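Local coordinates for protein urea carboxylase (Thermus thermophilus, PDB 3OEP) that is of unknown function, being a homologue of KipI and KipA rather than the allophanate hydrolase it was first taken for, at residues Asp38-Tyr50 against Gly433-Val445. Numbering follows the deposited sequence.
Sequences DAVPAYGVLYLEY and GEGLSEPTPLGGV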
loop_
_atom_site.group_PDB
_atom_site.type_symbol
_atom_site.label_atom_id
_atom_site.label_comp_id
_atom_site.label_asym_id
_atom_site.label_seq_id
_atom_site.Cartn_x
_atom_site.Cartn_y
_atom_site.Cartn_z
ATOM N N ASP A 38 -2.726 -12.134 4.599
ATOM C CA ASP A 38 -1.768 -11.392 5.407
ATOM C C ASP A 38 -1.937 -11.725 6.883
ATOM O O ASP A 38 -3.016 -12.128 7.318
ATOM C CB ASP A 38 -1.954 -9.878 5.206
ATOM C CG ASP A 38 -0.642 -9.146 4.949
ATOM O OD1 ASP A 38 0.438 -9.752 5.088
ATOM O OD2 ASP A 38 -0.698 -7.947 4.605
ATOM N N ALA A 39 -0.849 -11.556 7.626
ATOM C CA ALA A 39 -0.830 -11.694 9.076
ATOM C C ALA A 39 0.071 -10.582 9.589
ATOM O O ALA A 39 1.296 -10.628 9.414
ATOM C CB ALA A 39 -0.286 -13.053 9.478
ATOM N N VAL A 40 -0.532 -9.565 10.193
ATOM C CA VAL A 40 0.191 -8.349 10.542
ATOM C C VAL A 40 0.107 -8.066 12.040
ATOM O O VAL A 40 -0.967 -7.753 12.559
ATOM C CB VAL A 40 -0.350 -7.128 9.775
ATOM C CG1 VAL A 40 0.566 -5.919 10.007
ATOM C CG2 VAL A 40 -0.473 -7.425 8.269
ATOM N N PRO A 41 1.244 -8.170 12.742
ATOM C CA PRO A 41 1.254 -7.823 14.152
ATOM C C PRO A 41 1.702 -6.378 14.378
ATOM O O PRO A 41 2.570 -5.873 13.665
ATOM C CB PRO A 41 2.266 -8.803 14.723
ATOM C CG PRO A 41 3.299 -8.913 13.625
ATOM C CD PRO A 41 2.542 -8.742 12.319
ATOM N N ALA A 42 1.097 -5.713 15.350
ATOM C CA ALA A 42 1.508 -4.367 15.745
ATOM C C ALA A 42 1.105 -4.179 17.193
ATOM O O ALA A 42 -0.079 -4.265 17.521
ATOM C CB ALA A 42 0.832 -3.320 14.879
ATOM N N TYR A 43 2.088 -3.970 18.066
ATOM C CA TYR A 43 1.840 -3.896 19.501
ATOM C C TYR A 43 1.085 -5.164 19.927
ATOM O O TYR A 43 1.505 -6.262 19.566
ATOM C CB TYR A 43 1.104 -2.604 19.858
ATOM C CG TYR A 43 1.750 -1.393 19.248
ATOM C CD1 TYR A 43 2.861 -0.808 19.836
ATOM C CD2 TYR A 43 1.262 -0.842 18.064
ATOM C CE1 TYR A 43 3.470 0.300 19.263
ATOM C CE2 TYR A 43 1.859 0.260 17.491
ATOM C CZ TYR A 43 2.961 0.825 18.096
ATOM O OH TYR A 43 3.534 1.926 17.517
ATOM N N GLY A 44 -0.023 -5.034 20.655
ATOM C CA GLY A 44 -0.764 -6.213 21.110
ATOM C C GLY A 44 -1.818 -6.728 20.146
ATOM O O GLY A 44 -2.650 -7.536 20.530
ATOM N N VAL A 45 -1.785 -6.274 18.894
ATOM C CA VAL A 45 -2.828 -6.597 17.927
ATOM C C VAL A 45 -2.280 -7.461 16.799
ATOM O O VAL A 45 -1.167 -7.226 16.311
ATOM C CB VAL A 45 -3.415 -5.314 17.317
ATOM C CG1 VAL A 45 -4.516 -5.644 16.324
ATOM C CG2 VAL A 45 -3.941 -4.400 18.417
ATOM N N LEU A 46 -3.073 -8.444 16.377
ATOM C CA LEU A 46 -2.767 -9.235 15.191
ATOM C C LEU A 46 -3.940 -9.127 14.231
ATOM O O LEU A 46 -5.069 -9.444 14.595
ATOM C CB LEU A 46 -2.523 -10.701 15.571
ATOM C CG LEU A 46 -2.253 -11.681 14.429
ATOM C CD1 LEU A 46 -1.031 -11.265 13.618
ATOM C CD2 LEU A 46 -2.089 -13.093 14.984
ATOM N N TYR A 47 -3.673 -8.643 13.023
ATOM C CA TYR A 47 -4.678 -8.566 11.975
ATOM C C TYR A 47 -4.470 -9.716 10.998
ATOM O O TYR A 47 -3.366 -9.909 10.483
ATOM C CB TYR A 47 -4.575 -7.231 11.244
ATOM C CG TYR A 47 -5.577 -7.064 10.124
ATOM C CD1 TYR A 47 -6.944 -7.057 10.388
ATOM C CD2 TYR A 47 -5.165 -6.911 8.800
ATOM C CE1 TYR A 47 -7.873 -6.904 9.369
ATOM C CE2 TYR A 47 -6.101 -6.760 7.765
ATOM C CZ TYR A 47 -7.449 -6.759 8.066
ATOM O OH TYR A 47 -8.404 -6.609 7.080
ATOM N N LEU A 48 -5.530 -10.471 10.748
ATOM C CA LEU A 48 -5.482 -11.582 9.804
ATOM C C LEU A 48 -6.417 -11.282 8.652
ATOM O O LEU A 48 -7.588 -10.956 8.865
ATOM C CB LEU A 48 -5.881 -12.884 10.497
ATOM C CG LEU A 48 -4.999 -13.307 11.674
ATOM C CD1 LEU A 48 -5.522 -14.595 12.298
ATOM C CD2 LEU A 48 -3.538 -13.460 11.243
ATOM N N GLU A 49 -5.891 -11.379 7.433
ATOM C CA GLU A 49 -6.664 -11.152 6.225
ATOM C C GLU A 49 -6.691 -12.454 5.432
ATOM O O GLU A 49 -5.670 -13.127 5.296
ATOM C CB GLU A 49 -6.021 -10.035 5.414
ATOM C CG GLU A 49 -6.932 -9.363 4.419
ATOM C CD GLU A 49 -6.170 -8.398 3.532
ATOM O OE1 GLU A 49 -5.217 -8.847 2.864
ATOM O OE2 GLU A 49 -6.505 -7.200 3.507
ATOM N N TYR A 50 -7.863 -12.818 4.927
ATOM C CA TYR A 50 -8.028 -14.114 4.291
ATOM C C TYR A 50 -9.086 -14.075 3.196
ATOM O O TYR A 50 -9.959 -13.206 3.187
ATOM C CB TYR A 50 -8.376 -15.172 5.349
ATOM C CG TYR A 50 -9.688 -14.906 6.052
ATOM C CD1 TYR A 50 -9.775 -13.972 7.077
ATOM C CD2 TYR A 50 -10.849 -15.570 5.670
ATOM C CE1 TYR A 50 -10.980 -13.715 7.713
ATOM C CE2 TYR A 50 -12.061 -15.320 6.297
ATOM C CZ TYR A 50 -12.119 -14.393 7.320
ATOM O OH TYR A 50 -13.319 -14.143 7.948
ATOM N N GLY A 433 -11.147 9.658 15.527
ATOM C CA GLY A 433 -10.273 9.412 16.664
ATOM C C GLY A 433 -8.881 9.002 16.243
ATOM O O GLY A 433 -8.599 8.841 15.056
ATOM N N GLU A 434 -8.011 8.847 17.232
ATOM C CA GLU A 434 -6.639 8.427 16.998
ATOM C C GLU A 434 -6.134 7.632 18.196
ATOM O O GLU A 434 -6.476 7.937 19.340
ATOM C CB GLU A 434 -5.743 9.644 16.765
ATOM C CG GLU A 434 -4.326 9.289 16.348
ATOM C CD GLU A 434 -3.487 10.498 15.992
ATOM O OE1 GLU A 434 -3.842 11.626 16.400
ATOM O OE2 GLU A 434 -2.457 10.313 15.307
ATOM N N GLY A 435 -5.319 6.620 17.917
ATOM C CA GLY A 435 -4.701 5.790 18.954
ATOM C C GLY A 435 -3.403 5.211 18.427
ATOM O O GLY A 435 -2.885 5.688 17.419
ATOM N N LEU A 436 -2.867 4.191 19.100
ATOM C CA LEU A 436 -1.669 3.509 18.601
ATOM C C LEU A 436 -1.943 2.931 17.221
ATOM O O LEU A 436 -3.070 2.526 16.921
ATOM C CB LEU A 436 -1.215 2.372 19.533
ATOM C CG LEU A 436 -0.320 2.690 20.730
ATOM C CD1 LEU A 436 -0.069 1.404 21.510
ATOM C CD2 LEU A 436 0.998 3.329 20.317
ATOM N N SER A 437 -0.913 2.897 16.384
ATOM C CA SER A 437 -1.063 2.385 15.030
ATOM C C SER A 437 -1.430 0.909 15.063
ATOM O O SER A 437 -0.891 0.136 15.863
ATOM C CB SER A 437 0.216 2.580 14.215
ATOM O OG SER A 437 0.420 3.950 13.931
ATOM N N GLU A 438 -2.384 0.539 14.222
ATOM C CA GLU A 438 -2.708 -0.859 14.018
ATOM C C GLU A 438 -2.828 -1.131 12.528
ATOM O O GLU A 438 -2.916 -0.192 11.727
ATOM C CB GLU A 438 -3.983 -1.235 14.781
ATOM C CG GLU A 438 -5.268 -0.703 14.194
ATOM C CD GLU A 438 -6.498 -1.191 14.944
ATOM O OE1 GLU A 438 -7.594 -1.179 14.348
ATOM O OE2 GLU A 438 -6.361 -1.585 16.118
ATOM N N PRO A 439 -2.796 -2.415 12.142
ATOM C CA PRO A 439 -2.856 -2.758 10.736
ATOM C C PRO A 439 -4.119 -2.235 10.069
ATOM O O PRO A 439 -5.211 -2.315 10.642
ATOM C CB PRO A 439 -2.837 -4.286 10.746
ATOM C CG PRO A 439 -2.176 -4.636 12.040
ATOM C CD PRO A 439 -2.634 -3.609 12.991
ATOM N N THR A 440 -3.954 -1.699 8.866
ATOM C CA THR A 440 -5.061 -1.105 8.129
ATOM C C THR A 440 -5.864 -2.178 7.389
ATOM O O THR A 440 -5.287 -3.080 6.780
ATOM C CB THR A 440 -4.552 -0.080 7.116
ATOM O OG1 THR A 440 -3.573 -0.693 6.273
ATOM C CG2 THR A 440 -3.927 1.109 7.847
ATOM N N PRO A 441 -7.201 -2.087 7.452
ATOM C CA PRO A 441 -8.068 -2.999 6.705
ATOM C C PRO A 441 -8.399 -2.444 5.325
ATOM O O PRO A 441 -8.638 -1.250 5.209
ATOM C CB PRO A 441 -9.323 -3.044 7.574
ATOM C CG PRO A 441 -9.400 -1.700 8.203
ATOM C CD PRO A 441 -7.978 -1.174 8.305
ATOM N N LEU A 442 -8.412 -3.290 4.293
ATOM C CA LEU A 442 -8.793 -2.846 2.947
ATOM C C LEU A 442 -10.252 -2.393 2.977
ATOM O O LEU A 442 -11.115 -3.113 3.477
ATOM C CB LEU A 442 -8.602 -3.966 1.918
ATOM C CG LEU A 442 -8.770 -3.611 0.438
ATOM C CD1 LEU A 442 -7.738 -2.577 -0.010
ATOM C CD2 LEU A 442 -8.670 -4.871 -0.420
ATOM N N GLY A 443 -10.519 -1.193 2.471
ATOM C CA GLY A 443 -11.862 -0.628 2.508
ATOM C C GLY A 443 -12.164 0.107 3.799
ATOM O O GLY A 443 -13.268 0.612 3.982
ATOM N N GLY A 444 -11.183 0.189 4.696
ATOM C CA GLY A 444 -11.357 0.944 5.932
ATOM C C GLY A 444 -11.739 2.392 5.674
ATOM O O GLY A 444 -11.136 3.055 4.826
ATOM N N VAL A 445 -12.744 2.881 6.394
ATOM C CA VAL A 445 -13.130 4.280 6.320
ATOM C C VAL A 445 -12.424 4.978 7.479
ATOM O O VAL A 445 -12.856 4.897 8.627
ATOM C CB VAL A 445 -14.653 4.482 6.391
ATOM C CG1 VAL A 445 -15.004 5.965 6.266
ATOM C CG2 VAL A 445 -15.345 3.665 5.297
HETATM O O HOH W 1 -1.897 -2.005 17.340
HETATM O O HOH W 2 1.812 4.024 16.826
#
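The Tyr43 ring carries Leu436 on one face, with CD1 4.1 Å from the ring centroid in a CH-pi contact, and meets the carbonyl O of Ser437 at its edge, 3.2 Å from CE2. The Tyr47 ring meets Pro439 CB and Pro441 CA obliquely. Both tyrosines belong to a beta hairpin, Tyr43 in its type II' turn (Ala42 to Val45) and Tyr47 on its second strand; one hairpin face packs on strand 437-439. This joins the C and D subdomain region of the carboxyltransferase family to the A and B region, both of the cyclophilin-like clan. Compact, apolar Pro439 suits the middle of this face: its ring slides past Val40 and Tyr47, with CG 3.6 Å from Val40 CG1 and CB 3.5 Å from Tyr47 CB. The small methyl of Ala42 suits the strand's close approach, its CB 4.0 Å from Pro439 CD. In Tyr47, CG lies anti to the backbone N (chi1 179°), and the side chain crosses Pro441 at about a right angle, OH 3.7 Å from Pro441 CB. No direct hydrogen bond links the segments; two waters bridge them. Tyrosine suits position 43 because its flat ring receives Leu436 while OH bonds a water that accepts from Ser437 N. Replacing Tyr43 with an alanine would probably leave Leu436 without its aromatic face and this water without its hydroxyl partner. The second water donates to both Ala42 O (2.9 Å) and Ser437 O (2.8 Å).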